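PDB 3N29: carboxynorspermidine decarboxylase from Campylobacter jejuni subsp. jejuni 81116, which probably catalyses the pyridoxal-5'-phosphate-dependent decarboxylation of carboxynorspermidine to norspermidine, the polyamine bound in this crystal structure. Local coordinates for residues L199-L204 and K217-K222; K231-G236 and K256-K261; N291-A296 and M355-F360; N320-A325 and K331-K336. One frame throughout, in Å; residues are numbered along the deposited sequence.

Interaction 1 of 4, residues L199-L204 and K217-K222. With PLP (pyridoxal-5'-phosphate), chain C.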
loop_
_atom_site.group_PDB
_atom_site.type_symbol
_atom_site.label_atom_id
_atom_site.label_comp_id
_atom_site.label_asym_id
_atom_site.label_seq_id
_atom_site.Cartn_x
_atom_site.Cartn_y
_atom_site.Cartn_z
ATOM N N LEU A 199 -3.528 31.153 9.561
ATOM C CA LEU A 199 -2.500 30.636 8.657
ATOM C C LEU A 199 -1.978 29.314 9.144
ATOM O O LEU A 199 -1.910 29.056 10.391
ATOM C CB LEU A 199 -1.368 31.644 8.553
ATOM C CG LEU A 199 -1.684 32.988 7.892
ATOM C CD1 LEU A 199 -0.475 33.894 8.060
ATOM C CD2 LEU A 199 -2.127 32.864 6.352
ATOM N N HIS A 200 -1.619 28.465 8.186
ATOM C CA HIS A 200 -1.218 27.110 8.466
ATOM C C HIS A 200 0.087 26.802 7.739
ATOM O O HIS A 200 0.245 27.190 6.595
ATOM C CB HIS A 200 -2.329 26.174 7.974
ATOM C CG HIS A 200 -2.018 24.725 8.119
ATOM N ND1 HIS A 200 -1.267 24.041 7.187
ATOM C CD2 HIS A 200 -2.429 23.805 9.023
ATOM C CE1 HIS A 200 -1.163 22.772 7.557
ATOM N NE2 HIS A 200 -1.882 22.587 8.654
ATOM N N PHE A 201 1.040 26.170 8.401
ATOM C CA PHE A 201 2.137 25.481 7.705
ATOM C C PHE A 201 2.313 24.039 8.192
ATOM O O PHE A 201 1.952 23.707 9.327
ATOM C CB PHE A 201 3.474 26.245 7.691
ATOM C CG PHE A 201 4.133 26.389 9.032
ATOM C CD1 PHE A 201 4.960 25.381 9.537
ATOM C CD2 PHE A 201 3.905 27.534 9.792
ATOM C CE1 PHE A 201 5.518 25.488 10.818
ATOM C CE2 PHE A 201 4.461 27.702 11.063
ATOM C CZ PHE A 201 5.286 26.680 11.586
ATOM N N HIS A 202 2.900 23.217 7.319
ATOM C CA HIS A 202 3.409 21.915 7.686
ATOM C C HIS A 202 4.668 21.661 6.897
ATOM O O HIS A 202 4.656 21.538 5.665
ATOM C CB HIS A 202 2.333 20.795 7.564
ATOM C CG HIS A 202 2.869 19.409 7.758
ATOM N ND1 HIS A 202 3.062 18.846 9.000
ATOM C CD2 HIS A 202 3.249 18.463 6.852
ATOM C CE1 HIS A 202 3.549 17.624 8.856
ATOM N NE2 HIS A 202 3.670 17.363 7.557
ATOM N N ALA A 203 5.769 21.613 7.619
ATOM C CA ALA A 203 7.085 21.732 7.052
ATOM C C ALA A 203 8.095 20.753 7.650
ATOM O O ALA A 203 9.280 20.854 7.346
ATOM C CB ALA A 203 7.578 23.190 7.239
ATOM N N LEU A 204 7.655 19.809 8.489
ATOM C CA LEU A 204 8.568 18.935 9.206
ATOM C C LEU A 204 8.173 17.460 9.134
ATOM O O LEU A 204 6.968 17.121 9.058
ATOM C CB LEU A 204 8.670 19.334 10.697
ATOM C CG LEU A 204 9.166 20.769 10.992
ATOM C CD1 LEU A 204 9.068 21.066 12.482
ATOM C CD2 LEU A 204 10.597 20.965 10.491
ATOM N N LYS A 217 11.403 31.018 12.098
ATOM C CA LYS A 217 12.178 32.170 11.647
ATOM C C LYS A 217 11.883 32.538 10.189
ATOM O O LYS A 217 11.700 33.748 9.877
ATOM C CB LYS A 217 13.671 31.964 11.867
ATOM C CG LYS A 217 14.057 31.867 13.355
ATOM C CD LYS A 217 15.583 31.945 13.571
ATOM C CE LYS A 217 15.922 31.381 14.935
ATOM N NZ LYS A 217 17.291 31.618 15.452
ATOM N N VAL A 218 11.835 31.520 9.308
ATOM C CA VAL A 218 11.561 31.745 7.889
ATOM C C VAL A 218 10.095 32.157 7.655
ATOM O O VAL A 218 9.785 33.064 6.893
ATOM C CB VAL A 218 11.938 30.513 7.041
ATOM C CG1 VAL A 218 11.601 30.780 5.538
ATOM C CG2 VAL A 218 13.392 30.178 7.234
ATOM N N PHE A 219 9.190 31.517 8.355
ATOM C CA PHE A 219 7.773 31.890 8.281
ATOM C C PHE A 219 7.504 33.345 8.699
ATOM O O PHE A 219 6.729 34.062 8.025
ATOM C CB PHE A 219 6.998 30.930 9.151
ATOM C CG PHE A 219 5.515 31.215 9.231
ATOM C CD1 PHE A 219 4.705 31.097 8.119
ATOM C CD2 PHE A 219 4.931 31.558 10.449
ATOM C CE1 PHE A 219 3.300 31.338 8.208
ATOM C CE2 PHE A 219 3.541 31.790 10.561
ATOM C CZ PHE A 219 2.723 31.695 9.435
ATOM N N GLU A 220 8.104 33.792 9.812
ATOM C CA GLU A 220 7.916 35.190 10.213
ATOM C C GLU A 220 8.578 36.173 9.260
ATOM O O GLU A 220 8.056 37.260 8.996
ATOM C CB GLU A 220 8.416 35.428 11.652
ATOM C CG GLU A 220 7.683 34.568 12.641
ATOM C CD GLU A 220 8.099 34.884 14.080
ATOM O OE1 GLU A 220 8.041 36.060 14.442
ATOM O OE2 GLU A 220 8.473 33.956 14.813
ATOM N N GLU A 221 9.718 35.780 8.718
ATOM C CA GLU A 221 10.412 36.656 7.806
ATOM C C GLU A 221 9.539 36.854 6.543
ATOM O O GLU A 221 9.328 37.991 6.131
ATOM C CB GLU A 221 11.782 36.090 7.487
ATOM C CG GLU A 221 12.737 37.059 6.880
ATOM C CD GLU A 221 13.520 36.409 5.760
ATOM O OE1 GLU A 221 14.757 36.321 5.868
ATOM O OE2 GLU A 221 12.885 35.951 4.781
ATOM N N LYS A 222 9.002 35.778 5.981
ATOM C CA LYS A 222 8.260 35.880 4.737
ATOM C C LYS A 222 6.774 36.271 4.862
ATOM O O LYS A 222 6.229 36.913 3.954
ATOM C CB LYS A 222 8.364 34.567 3.942
ATOM C CG LYS A 222 9.691 34.318 3.234
ATOM C CD LYS A 222 9.722 32.834 2.664
ATOM C CE LYS A 222 10.744 32.594 1.513
ATOM N NZ LYS A 222 11.636 31.388 1.736
HETATM N N1 PLP C . -0.553 18.154 9.362
HETATM C C2 PLP C . -0.464 17.985 8.009
HETATM C C2A PLP C . -1.040 19.025 7.081
HETATM C C3 PLP C . 0.138 16.787 7.515
HETATM O O3 PLP C . 0.227 16.582 6.137
HETATM C C4 PLP C . 0.639 15.814 8.401
HETATM C C4A PLP C . 1.237 14.527 7.850
HETATM C C5 PLP C . 0.582 16.044 9.785
HETATM C C6 PLP C . -0.029 17.236 10.229
HETATM C C5A PLP C . 1.115 15.044 10.784
HETATM O O4P PLP C . 2.458 14.718 10.529
HETATM P P PLP C . 3.286 13.769 11.477
HETATM O O1P PLP C . 2.490 12.483 11.602
HETATM O O2P PLP C . 3.394 14.461 12.858
HETATM O O3P PLP C . 4.632 13.632 10.925
#
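One face of the Phe219 ring receives the CD2-CE2 side of Phe201. Phe201 CD2 sits 3.9 Å above the Phe219 ring plane, over its centre. The ring centroids are 5.0 Å apart. With the planes meeting at 51°, the edge-to-face pair is well tilted from perpendicular. Leu199 comes to the far end of the same ring, with Leu199 CD1 4.1 Å from Phe219 CZ. Phe219 has CG opposite its backbone N (chi1 178°), which sends the ring from helix 209-223 toward strand 198-200. The histidines that alternate with Leu199 and Phe201 serve the cofactor instead. PLP lies over one face of the His202 imidazole, with His202 CE1 3.5 Å from PLP C4, while the edge of His200 meets the cofactor methyl, His200 CE1 to PLP C2A being 3.8 Å. His202 ND1 is hydrogen-bonded to Gly237 N and His200 NE2 to Glu269 OE1, which would restrict the rotation of both rings. The contact is part of a beta-alpha-beta unit of the barrel. No hydrogen bond crosses between the segments; one imidazole stacks on PLP and the other lies beside its methyl, so alternation along one backbone separates an apolar strand-helix joint from the cofactor side.

Interaction 2 of 4, residues K231-G236 and K256-K261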
loop_
_atom_site.group_PDB
_atom_site.type_symbol
_atom_site.label_atom_id
_atom_site.label_comp_id
_atom_site.label_asym_id
_atom_site.label_seq_id
_atom_site.Cartn_x
_atom_site.Cartn_y
_atom_site.Cartn_z
ATOM N N LYS A 231 -6.497 35.236 13.824
ATOM C CA LYS A 231 -6.935 34.751 15.097
ATOM C C LYS A 231 -6.117 33.524 15.609
ATOM O O LYS A 231 -5.923 33.334 16.835
ATOM C CB LYS A 231 -8.417 34.395 14.980
ATOM C CG LYS A 231 -9.305 35.622 14.551
ATOM C CD LYS A 231 -10.732 35.530 15.123
ATOM C CE LYS A 231 -11.437 36.895 15.195
ATOM N NZ LYS A 231 -12.918 36.745 15.454
ATOM N N TRP A 232 -5.629 32.724 14.661
ATOM C CA TRP A 232 -4.833 31.522 14.945
ATOM C C TRP A 232 -3.809 31.226 13.873
ATOM O O TRP A 232 -3.932 31.657 12.726
ATOM C CB TRP A 232 -5.733 30.297 15.086
ATOM C CG TRP A 232 -6.748 30.094 13.976
ATOM C CD1 TRP A 232 -8.027 30.548 13.942
ATOM C CD2 TRP A 232 -6.574 29.287 12.792
ATOM N NE1 TRP A 232 -8.663 30.092 12.820
ATOM C CE2 TRP A 232 -7.785 29.318 12.095
ATOM C CE3 TRP A 232 -5.518 28.530 12.295
ATOM C CZ2 TRP A 232 -7.962 28.668 10.910
ATOM C CZ3 TRP A 232 -5.663 27.891 11.084
ATOM C CH2 TRP A 232 -6.891 27.945 10.406
ATOM N N VAL A 233 -2.800 30.457 14.291
ATOM C CA VAL A 233 -1.808 29.908 13.429
ATOM C C VAL A 233 -1.613 28.434 13.802
ATOM O O VAL A 233 -1.569 28.098 14.982
ATOM C CB VAL A 233 -0.505 30.718 13.589
ATOM C CG1 VAL A 233 0.661 30.089 12.769
ATOM C CG2 VAL A 233 -0.695 32.138 13.068
ATOM N N ASN A 234 -1.476 27.566 12.800
ATOM C CA ASN A 234 -1.316 26.132 12.964
ATOM C C ASN A 234 0.076 25.739 12.440
ATOM O O ASN A 234 0.391 25.996 11.258
ATOM C CB ASN A 234 -2.426 25.463 12.163
ATOM C CG ASN A 234 -2.533 23.966 12.419
ATOM O OD1 ASN A 234 -1.530 23.264 12.470
ATOM N ND2 ASN A 234 -3.740 23.479 12.544
ATOM N N PHE A 235 0.916 25.193 13.310
ATOM C CA PHE A 235 2.331 24.912 12.992
ATOM C C PHE A 235 2.485 23.478 12.435
ATOM O O PHE A 235 3.593 22.934 12.356
ATOM C CB PHE A 235 3.138 24.893 14.277
ATOM C CG PHE A 235 3.324 26.241 14.936
ATOM C CD1 PHE A 235 2.828 27.404 14.365
ATOM C CD2 PHE A 235 4.088 26.310 16.087
ATOM C CE1 PHE A 235 3.031 28.620 14.974
ATOM C CE2 PHE A 235 4.308 27.543 16.702
ATOM C CZ PHE A 235 3.777 28.688 16.124
ATOM N N GLY A 236 1.372 22.870 12.138
ATOM C CA GLY A 236 1.356 21.539 11.494
ATOM C C GLY A 236 1.977 20.442 12.354
ATOM O O GLY A 236 1.969 20.508 13.603
ATOM N N LYS A 256 4.621 29.622 23.062
ATOM C CA LYS A 256 4.169 30.718 23.962
ATOM C C LYS A 256 4.580 32.140 23.445
ATOM O O LYS A 256 3.764 33.088 23.398
ATOM C CB LYS A 256 4.686 30.425 25.373
ATOM C CG LYS A 256 4.432 31.519 26.345
ATOM C CD LYS A 256 4.289 31.020 27.814
ATOM C CE LYS A 256 3.503 32.060 28.598
ATOM N NZ LYS A 256 3.201 31.635 30.008
ATOM N N ASN A 257 5.846 32.304 23.082
ATOM C CA ASN A 257 6.324 33.576 22.479
ATOM C C ASN A 257 5.552 33.968 21.219
ATOM O O ASN A 257 5.173 35.101 21.008
ATOM C CB ASN A 257 7.816 33.448 22.197
ATOM C CG ASN A 257 8.593 33.317 23.474
ATOM O OD1 ASN A 257 8.099 33.708 24.523
ATOM N ND2 ASN A 257 9.788 32.787 23.411
ATOM N N PHE A 258 5.266 32.991 20.381
ATOM C CA PHE A 258 4.685 33.307 19.102
ATOM C C PHE A 258 3.273 33.806 19.353
ATOM O O PHE A 258 2.835 34.822 18.759
ATOM C CB PHE A 258 4.705 32.071 18.191
ATOM C CG PHE A 258 4.294 32.353 16.797
ATOM C CD1 PHE A 258 5.239 32.592 15.814
ATOM C CD2 PHE A 258 2.965 32.392 16.451
ATOM C CE1 PHE A 258 4.829 32.862 14.510
ATOM C CE2 PHE A 258 2.569 32.658 15.142
ATOM C CZ PHE A 258 3.481 32.870 14.199
ATOM N N SER A 259 2.575 33.097 20.227
ATOM C CA SER A 259 1.222 33.392 20.617
ATOM C C SER A 259 1.095 34.837 21.128
ATOM O O SER A 259 0.193 35.594 20.703
ATOM C CB SER A 259 0.803 32.461 21.767
ATOM O OG SER A 259 -0.551 32.711 22.044
ATOM N N ASP A 260 2.045 35.188 21.979
ATOM C CA ASP A 260 2.035 36.493 22.672
ATOM C C ASP A 260 2.370 37.610 21.686
ATOM O O ASP A 260 1.772 38.691 21.720
ATOM C CB ASP A 260 3.054 36.476 23.802
ATOM C CG ASP A 260 2.609 35.620 24.967
ATOM O OD1 ASP A 260 1.416 35.224 24.988
ATOM O OD2 ASP A 260 3.443 35.291 25.842
ATOM N N LYS A 261 3.332 37.335 20.817
ATOM C CA LYS A 261 3.865 38.342 19.907
ATOM C C LYS A 261 2.750 38.792 18.985
ATOM O O LYS A 261 2.555 39.993 18.753
ATOM C CB LYS A 261 5.031 37.745 19.116
ATOM C CG LYS A 261 5.707 38.712 18.157
ATOM C CD LYS A 261 6.859 38.076 17.398
ATOM C CE LYS A 261 7.421 39.081 16.405
ATOM N NZ LYS A 261 8.563 38.526 15.643
#
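Phe258 is the residue of helix segment 256-261 that meets segment 231-236, touching Val233 on the strand and Phe235 just after it with two different parts of its ring. Over one face stands Phe235 CZ, 3.7 Å above the Phe258 plane and offset toward the rim. The planes are 89° apart and the centroids 5.2 Å, a nearly perpendicular, off-centre T-shaped pair with Phe235 supplying the edge. At the edge of Phe258, near its plane, is the isopropyl group of Val233: Val233 CG2 lies 3.9 Å from Phe258 CE2, and CB and CG1 are almost as close. Phe258 chi1 of -172° carries CG away from the backbone N and into the helix-strand interface. Next along, Ser259 turns to the chain beyond the helix, its OG hydrogen-bonded to Val264 O. Asp260 N continues the helical pattern by bonding to Lys256 O, and Lys261 NZ makes a salt bridge with Glu220 OE1 of helix 209-223, tying neighbouring barrel helices. On the strand side, Asn234 OD1 accepts from Gly236 N at 2.9 Å, in the carbonyl plane, forming an Asx turn. Asn234 ND2 bonds to Glu269 OE2, so Asn234 acts as a second-shell group to a residue of the PLP pocket. With no hydrogen bond across it, the contact rests on the fit of ring face, ring edge and isopropyl group.

Interaction 3 of 4, residues N291-A296 and M355-F360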
loop_
_atom_site.group_PDB
_atom_site.type_symbol
_atom_site.label_atom_id
_atom_site.label_comp_id
_atom_site.label_asym_id
_atom_site.label_seq_id
_atom_site.Cartn_x
_atom_site.Cartn_y
_atom_site.Cartn_z
ATOM N N ASN A 291 18.156 -21.891 2.805
ATOM C CA ASN A 291 18.745 -21.641 1.503
ATOM C C ASN A 291 20.011 -20.845 1.786
ATOM O O ASN A 291 20.018 -19.657 1.729
ATOM C CB ASN A 291 17.784 -20.953 0.545
ATOM C CG ASN A 291 18.335 -20.831 -0.858
ATOM O OD1 ASN A 291 19.457 -21.178 -1.120
ATOM N ND2 ASN A 291 17.545 -20.281 -1.737
ATOM N N GLU A 292 21.051 -21.560 2.164
ATOM C CA GLU A 292 22.283 -21.002 2.678
ATOM C C GLU A 292 22.072 -20.422 4.088
ATOM O O GLU A 292 22.651 -20.906 5.021
ATOM C CB GLU A 292 22.943 -20.040 1.712
ATOM C CG GLU A 292 23.294 -20.695 0.382
ATOM C CD GLU A 292 24.104 -19.825 -0.498
ATOM O OE1 GLU A 292 23.540 -19.169 -1.349
ATOM O OE2 GLU A 292 25.319 -19.762 -0.343
ATOM N N LYS A 293 21.205 -19.437 4.233
ATOM C CA LYS A 293 20.802 -18.953 5.545
ATOM C C LYS A 293 19.546 -19.666 6.057
ATOM O O LYS A 293 18.848 -20.274 5.309
ATOM C CB LYS A 293 20.542 -17.467 5.518
ATOM C CG LYS A 293 21.463 -16.700 4.667
ATOM C CD LYS A 293 21.903 -15.413 5.255
ATOM C CE LYS A 293 22.521 -15.608 6.640
ATOM N NZ LYS A 293 23.726 -14.833 6.867
ATOM N N GLN A 294 19.289 -19.584 7.337
ATOM C CA GLN A 294 18.041 -20.019 7.882
ATOM C C GLN A 294 17.041 -18.905 7.599
ATOM O O GLN A 294 17.337 -17.754 7.732
ATOM C CB GLN A 294 18.134 -20.256 9.362
ATOM C CG GLN A 294 19.114 -21.312 9.762
ATOM C CD GLN A 294 18.633 -22.631 9.424
ATOM O OE1 GLN A 294 17.701 -23.105 9.987
ATOM N NE2 GLN A 294 19.255 -23.236 8.482
ATOM N N ILE A 295 15.877 -19.308 7.150
ATOM C CA ILE A 295 14.820 -18.403 6.794
ATOM C C ILE A 295 13.527 -18.756 7.505
ATOM O O ILE A 295 13.052 -19.831 7.366
ATOM C CB ILE A 295 14.570 -18.465 5.286
ATOM C CG1 ILE A 295 15.858 -18.190 4.533
ATOM C CG2 ILE A 295 13.516 -17.490 4.878
ATOM C CD1 ILE A 295 15.816 -18.537 3.141
ATOM N N ALA A 296 12.956 -17.802 8.215
ATOM C CA ALA A 296 11.696 -17.975 8.879
ATOM C C ALA A 296 10.637 -17.287 8.050
ATOM O O ALA A 296 10.755 -16.148 7.720
ATOM C CB ALA A 296 11.744 -17.382 10.218
ATOM N N MET A 355 11.822 -9.033 5.580
ATOM C CA MET A 355 11.949 -7.956 6.549
ATOM C C MET A 355 13.408 -7.537 6.821
ATOM O O MET A 355 13.665 -6.370 7.162
ATOM C CB MET A 355 11.273 -8.321 7.849
ATOM C CG MET A 355 9.745 -8.438 7.793
ATOM S SD MET A 355 9.045 -9.903 6.773
ATOM C CE MET A 355 7.247 -9.850 7.385
ATOM N N GLY A 356 14.341 -8.495 6.710
ATOM C CA GLY A 356 15.742 -8.300 7.008
ATOM C C GLY A 356 16.349 -9.533 7.650
ATOM O O GLY A 356 15.680 -10.571 7.767
ATOM N N GLU A 357 17.644 -9.466 8.025
ATOM C CA GLU A 357 18.334 -10.554 8.678
ATOM C C GLU A 357 18.587 -10.140 10.125
ATOM O O GLU A 357 19.041 -9.015 10.353
ATOM C CB GLU A 357 19.698 -10.797 8.010
ATOM C CG GLU A 357 20.317 -12.041 8.466
ATOM C CD GLU A 357 21.768 -12.230 7.940
ATOM O OE1 GLU A 357 22.502 -13.109 8.504
ATOM O OE2 GLU A 357 22.164 -11.467 7.028
ATOM N N TYR A 358 18.198 -10.988 11.075
ATOM C CA TYR A 358 18.244 -10.633 12.479
ATOM C C TYR A 358 18.910 -11.734 13.291
ATOM O O TYR A 358 18.873 -12.940 12.913
ATOM C CB TYR A 358 16.810 -10.451 13.018
ATOM C CG TYR A 358 15.933 -9.394 12.358
ATOM C CD1 TYR A 358 15.687 -8.191 12.982
ATOM C CD2 TYR A 358 15.338 -9.610 11.099
ATOM C CE1 TYR A 358 14.868 -7.234 12.405
ATOM C CE2 TYR A 358 14.491 -8.615 10.499
ATOM C CZ TYR A 358 14.272 -7.441 11.161
ATOM O OH TYR A 358 13.436 -6.494 10.607
ATOM N N ALA A 359 19.508 -11.314 14.407
ATOM C CA ALA A 359 20.222 -12.154 15.299
ATOM C C ALA A 359 19.349 -12.316 16.530
ATOM O O ALA A 359 18.888 -11.290 17.086
ATOM C CB ALA A 359 21.526 -11.504 15.724
ATOM N N PHE A 360 19.159 -13.579 16.924
ATOM C CA PHE A 360 18.441 -13.963 18.145
ATOM C C PHE A 360 19.378 -14.713 19.116
ATOM O O PHE A 360 20.397 -15.276 18.671
ATOM C CB PHE A 360 17.249 -14.870 17.786
ATOM C CG PHE A 360 16.187 -14.207 16.939
ATOM C CD1 PHE A 360 15.027 -13.686 17.523
ATOM C CD2 PHE A 360 16.312 -14.132 15.557
ATOM C CE1 PHE A 360 14.008 -13.120 16.753
ATOM C CE2 PHE A 360 15.317 -13.525 14.794
ATOM C CZ PHE A 360 14.183 -13.009 15.376
#
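The mixed-sheet domain, apart from the PLP-binding barrel, carries this contact, a single salt bridge between Lys293 and Glu357. Lys293 NZ gives a hydrogen bond of 2.7 Å to Glu357 OE1. The other carboxylate oxygen takes little part, Glu357 OE2 being 3.7 Å from Lys293 NZ, so the ion pair is one-pronged rather than bidentate. The ammonium comes from above the carboxylate, 46° out of its plane. The two side chains cross at about a right angle and differ in shape: Glu357 is extended beyond CG, whereas Lys293 bends at chi2, chi3 and chi4 to bring NZ over to it. Both residues are partly exposed and also touch crystal neighbours, which may influence the exact pose. Lys293 leaves a tight reversal in which Glu292 has phi 71° and psi -61°, the values of a classic gamma turn; the closing bond, Lys293 N to Asn291 O, is weak. This turn faces the dimer partner: Glu292 OE1 makes a salt bridge with Arg177 of the second subunit, and Tyr178 of that subunit packs on Lys293. The turn links strands 279-290 and 294-298. Strand 340-345 runs between 294-298 and 354-360, pairing with both, so the salt bridge spans an intervening strand, where Glu357 also rests on Ala341.

Interaction 4 of 4, residues N320-A325 and K331-K336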
loop_
_atom_site.group_PDB
_atom_site.type_symbol
_atom_site.label_atom_id
_atom_site.label_comp_id
_atom_site.label_asym_id
_atom_site.label_seq_id
_atom_site.Cartn_x
_atom_site.Cartn_y
_atom_site.Cartn_z
ATOM N N ASN A 320 13.822 -8.584 21.221
ATOM C CA ASN A 320 14.846 -9.566 21.569
ATOM C C ASN A 320 15.741 -9.951 20.421
ATOM O O ASN A 320 16.373 -10.968 20.480
ATOM C CB ASN A 320 14.249 -10.860 22.156
ATOM C CG ASN A 320 13.432 -10.612 23.396
ATOM O OD1 ASN A 320 13.812 -9.818 24.244
ATOM N ND2 ASN A 320 12.251 -11.245 23.479
ATOM N N ALA A 321 15.774 -9.166 19.355
ATOM C CA ALA A 321 16.680 -9.460 18.250
ATOM C C ALA A 321 17.483 -8.231 17.889
ATOM O O ALA A 321 17.096 -7.074 18.233
ATOM C CB ALA A 321 15.875 -9.996 17.016
ATOM N N ARG A 322 18.566 -8.440 17.142
ATOM C CA ARG A 322 19.331 -7.323 16.603
ATOM C C ARG A 322 19.330 -7.403 15.094
ATOM O O ARG A 322 19.482 -8.468 14.542
ATOM C CB ARG A 322 20.782 -7.294 17.103
ATOM C CG ARG A 322 20.939 -7.377 18.653
ATOM C CD ARG A 322 22.382 -7.292 19.219
ATOM N NE ARG A 322 23.237 -8.267 18.505
ATOM C CZ ARG A 322 23.922 -8.000 17.379
ATOM N NH1 ARG A 322 23.945 -6.775 16.849
ATOM N NH2 ARG A 322 24.597 -8.951 16.803
ATOM N N ILE A 323 19.240 -6.263 14.439
ATOM C CA ILE A 323 19.352 -6.210 12.945
ATOM C C ILE A 323 20.810 -6.485 12.545
ATOM O O ILE A 323 21.759 -5.779 12.992
ATOM C CB ILE A 323 18.883 -4.864 12.382
ATOM C CG1 ILE A 323 17.399 -4.590 12.689
ATOM C CG2 ILE A 323 19.261 -4.730 10.858
ATOM C CD1 ILE A 323 17.043 -3.112 12.558
ATOM N N LEU A 324 21.006 -7.494 11.694
ATOM C CA LEU A 324 22.315 -7.789 11.088
ATOM C C LEU A 324 22.431 -7.180 9.672
ATOM O O LEU A 324 23.491 -6.722 9.326
ATOM C CB LEU A 324 22.525 -9.274 10.925
ATOM C CG LEU A 324 22.559 -10.044 12.263
ATOM C CD1 LEU A 324 22.399 -11.564 11.980
ATOM C CD2 LEU A 324 23.810 -9.783 13.096
ATOM N N ALA A 325 21.338 -7.169 8.890
ATOM C CA ALA A 325 21.373 -6.705 7.511
ATOM C C ALA A 325 19.967 -6.406 7.103
ATOM O O ALA A 325 19.021 -7.066 7.569
ATOM C CB ALA A 325 21.978 -7.726 6.563
ATOM N N LYS A 331 24.787 -4.043 5.279
ATOM C CA LYS A 331 25.320 -4.624 6.505
ATOM C C LYS A 331 25.127 -3.644 7.635
ATOM O O LYS A 331 25.526 -2.484 7.488
ATOM C CB LYS A 331 26.818 -4.967 6.371
ATOM C CG LYS A 331 27.297 -5.809 7.527
ATOM C CD LYS A 331 28.718 -6.351 7.289
ATOM C CE LYS A 331 29.194 -6.976 8.609
ATOM N NZ LYS A 331 30.428 -7.738 8.440
ATOM N N ILE A 332 24.507 -4.120 8.717
ATOM C CA ILE A 332 24.193 -3.318 9.858
ATOM C C ILE A 332 25.062 -3.724 11.062
ATOM O O ILE A 332 25.568 -2.839 11.759
ATOM C CB ILE A 332 22.688 -3.315 10.155
ATOM C CG1 ILE A 332 21.892 -2.666 8.990
ATOM C CG2 ILE A 332 22.350 -2.528 11.455
ATOM C CD1 ILE A 332 22.309 -1.342 8.702
ATOM N N SER A 333 25.247 -5.021 11.306
ATOM C CA SER A 333 26.119 -5.500 12.375
ATOM C C SER A 333 26.502 -6.945 12.156
ATOM O O SER A 333 26.037 -7.597 11.216
ATOM C CB SER A 333 25.423 -5.347 13.734
ATOM O OG SER A 333 24.323 -6.239 13.828
ATOM N N ASP A 334 27.393 -7.445 13.011
ATOM C CA ASP A 334 27.895 -8.778 12.911
ATOM C C ASP A 334 27.258 -9.687 13.940
ATOM O O ASP A 334 26.908 -9.227 15.010
ATOM C CB ASP A 334 29.384 -8.756 13.150
ATOM C CG ASP A 334 30.118 -8.153 11.997
ATOM O OD1 ASP A 334 30.143 -8.849 10.950
ATOM O OD2 ASP A 334 30.675 -7.037 12.155
ATOM N N LEU A 335 27.145 -10.977 13.591
ATOM C CA LEU A 335 26.629 -11.990 14.473
ATOM C C LEU A 335 27.591 -12.136 15.680
ATOM O O LEU A 335 28.786 -12.130 15.491
ATOM C CB LEU A 335 26.509 -13.308 13.721
ATOM C CG LEU A 335 25.773 -14.458 14.402
ATOM C CD1 LEU A 335 24.326 -14.043 14.823
ATOM C CD2 LEU A 335 25.782 -15.662 13.464
ATOM N N LYS A 336 27.058 -12.165 16.891
ATOM C CA LYS A 336 27.902 -12.452 18.043
ATOM C C LYS A 336 27.946 -13.950 18.323
ATOM O O LYS A 336 27.202 -14.750 17.783
ATOM C CB LYS A 336 27.474 -11.669 19.251
ATOM C CG LYS A 336 27.487 -10.156 19.029
ATOM C CD LYS A 336 27.013 -9.422 20.279
ATOM C CE LYS A 336 27.407 -7.952 20.234
ATOM N NZ LYS A 336 28.045 -7.517 21.530
#
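Arg322 and Ser333 set the pattern of this contact, the guanidinium meeting the loop 331-336 along its edge. Arg322 NH1 donates to Ser333 OG at 3.1 Å, and Arg322 NH2 to Asp334 O at 2.9 Å; the partners lie 24° and 16° out of the guanidinium plane, so neither bond is quite flat. A bend at chi3 (-51°) turns the guanidinium edge to the loop, where Lys336 crosses the arginine at about a right angle, Lys336 CG against Arg322 NH2. Ser333 OG both accepts from Arg322 and donates to Ile323 O, at 2.7 Å, making the hydroxyl a relay between side chain and strand. Ile323 and Ile332 lie side by side and point the same way, Ile323 CG2 being 3.8 Å from Ile332 CB. Leu324 begins by heading away from the loop, but the end of its side chain comes back against the loop backbone: Leu324 CD2 is 3.6 Å from Leu335 N, and CD1 meets the CD1 of Leu335. The backbone joins in through Leu324 O, which accepts from Ile332 N at 2.9 Å and from Ser333 N at 3.1 Å, both from the same face of its carbonyl plane. Leu324 and Ala325 both stand opposite Glu357 of strand 354-360, a classic beta bulge in strand 321-325. Within the loop, Lys331 NZ and Asp334 OD1 form a salt bridge. Arg322 NE is paired with Glu339 OE2, so the guanidinium is gripped through three nitrogens. That counter-charge probably eases the nearness of Lys336. Besides one backbone bridge, Ala325 with Lys331, the loop's polar links to the strand come mostly from Arg322, the Ser333 hydroxyl and Leu324 O.

How the interactions relate
Interactions 1 and 2 are buried contacts of the barrel, whereas interactions 3 and 4 lie at the surface of the mixed sheet, with centres 41 to 50 Å from the first pair. The barrel pair belongs to consecutive beta-alpha-beta units: strands 198-200 and 232-234 are neighbours, bonded through Leu199 O and Asn234 N. Each is purely apolar between its segments and rests on a phenylalanine from the helix. Interactions 3 and 4 use neighbouring strands, 354-360 and 321-325 respectively, and the chain of 4 falls between the two segments of 3. Polar chemistry enters there: a single ion pair in 3, and in 4 a hydrogen-bond network alongside apolar contacts.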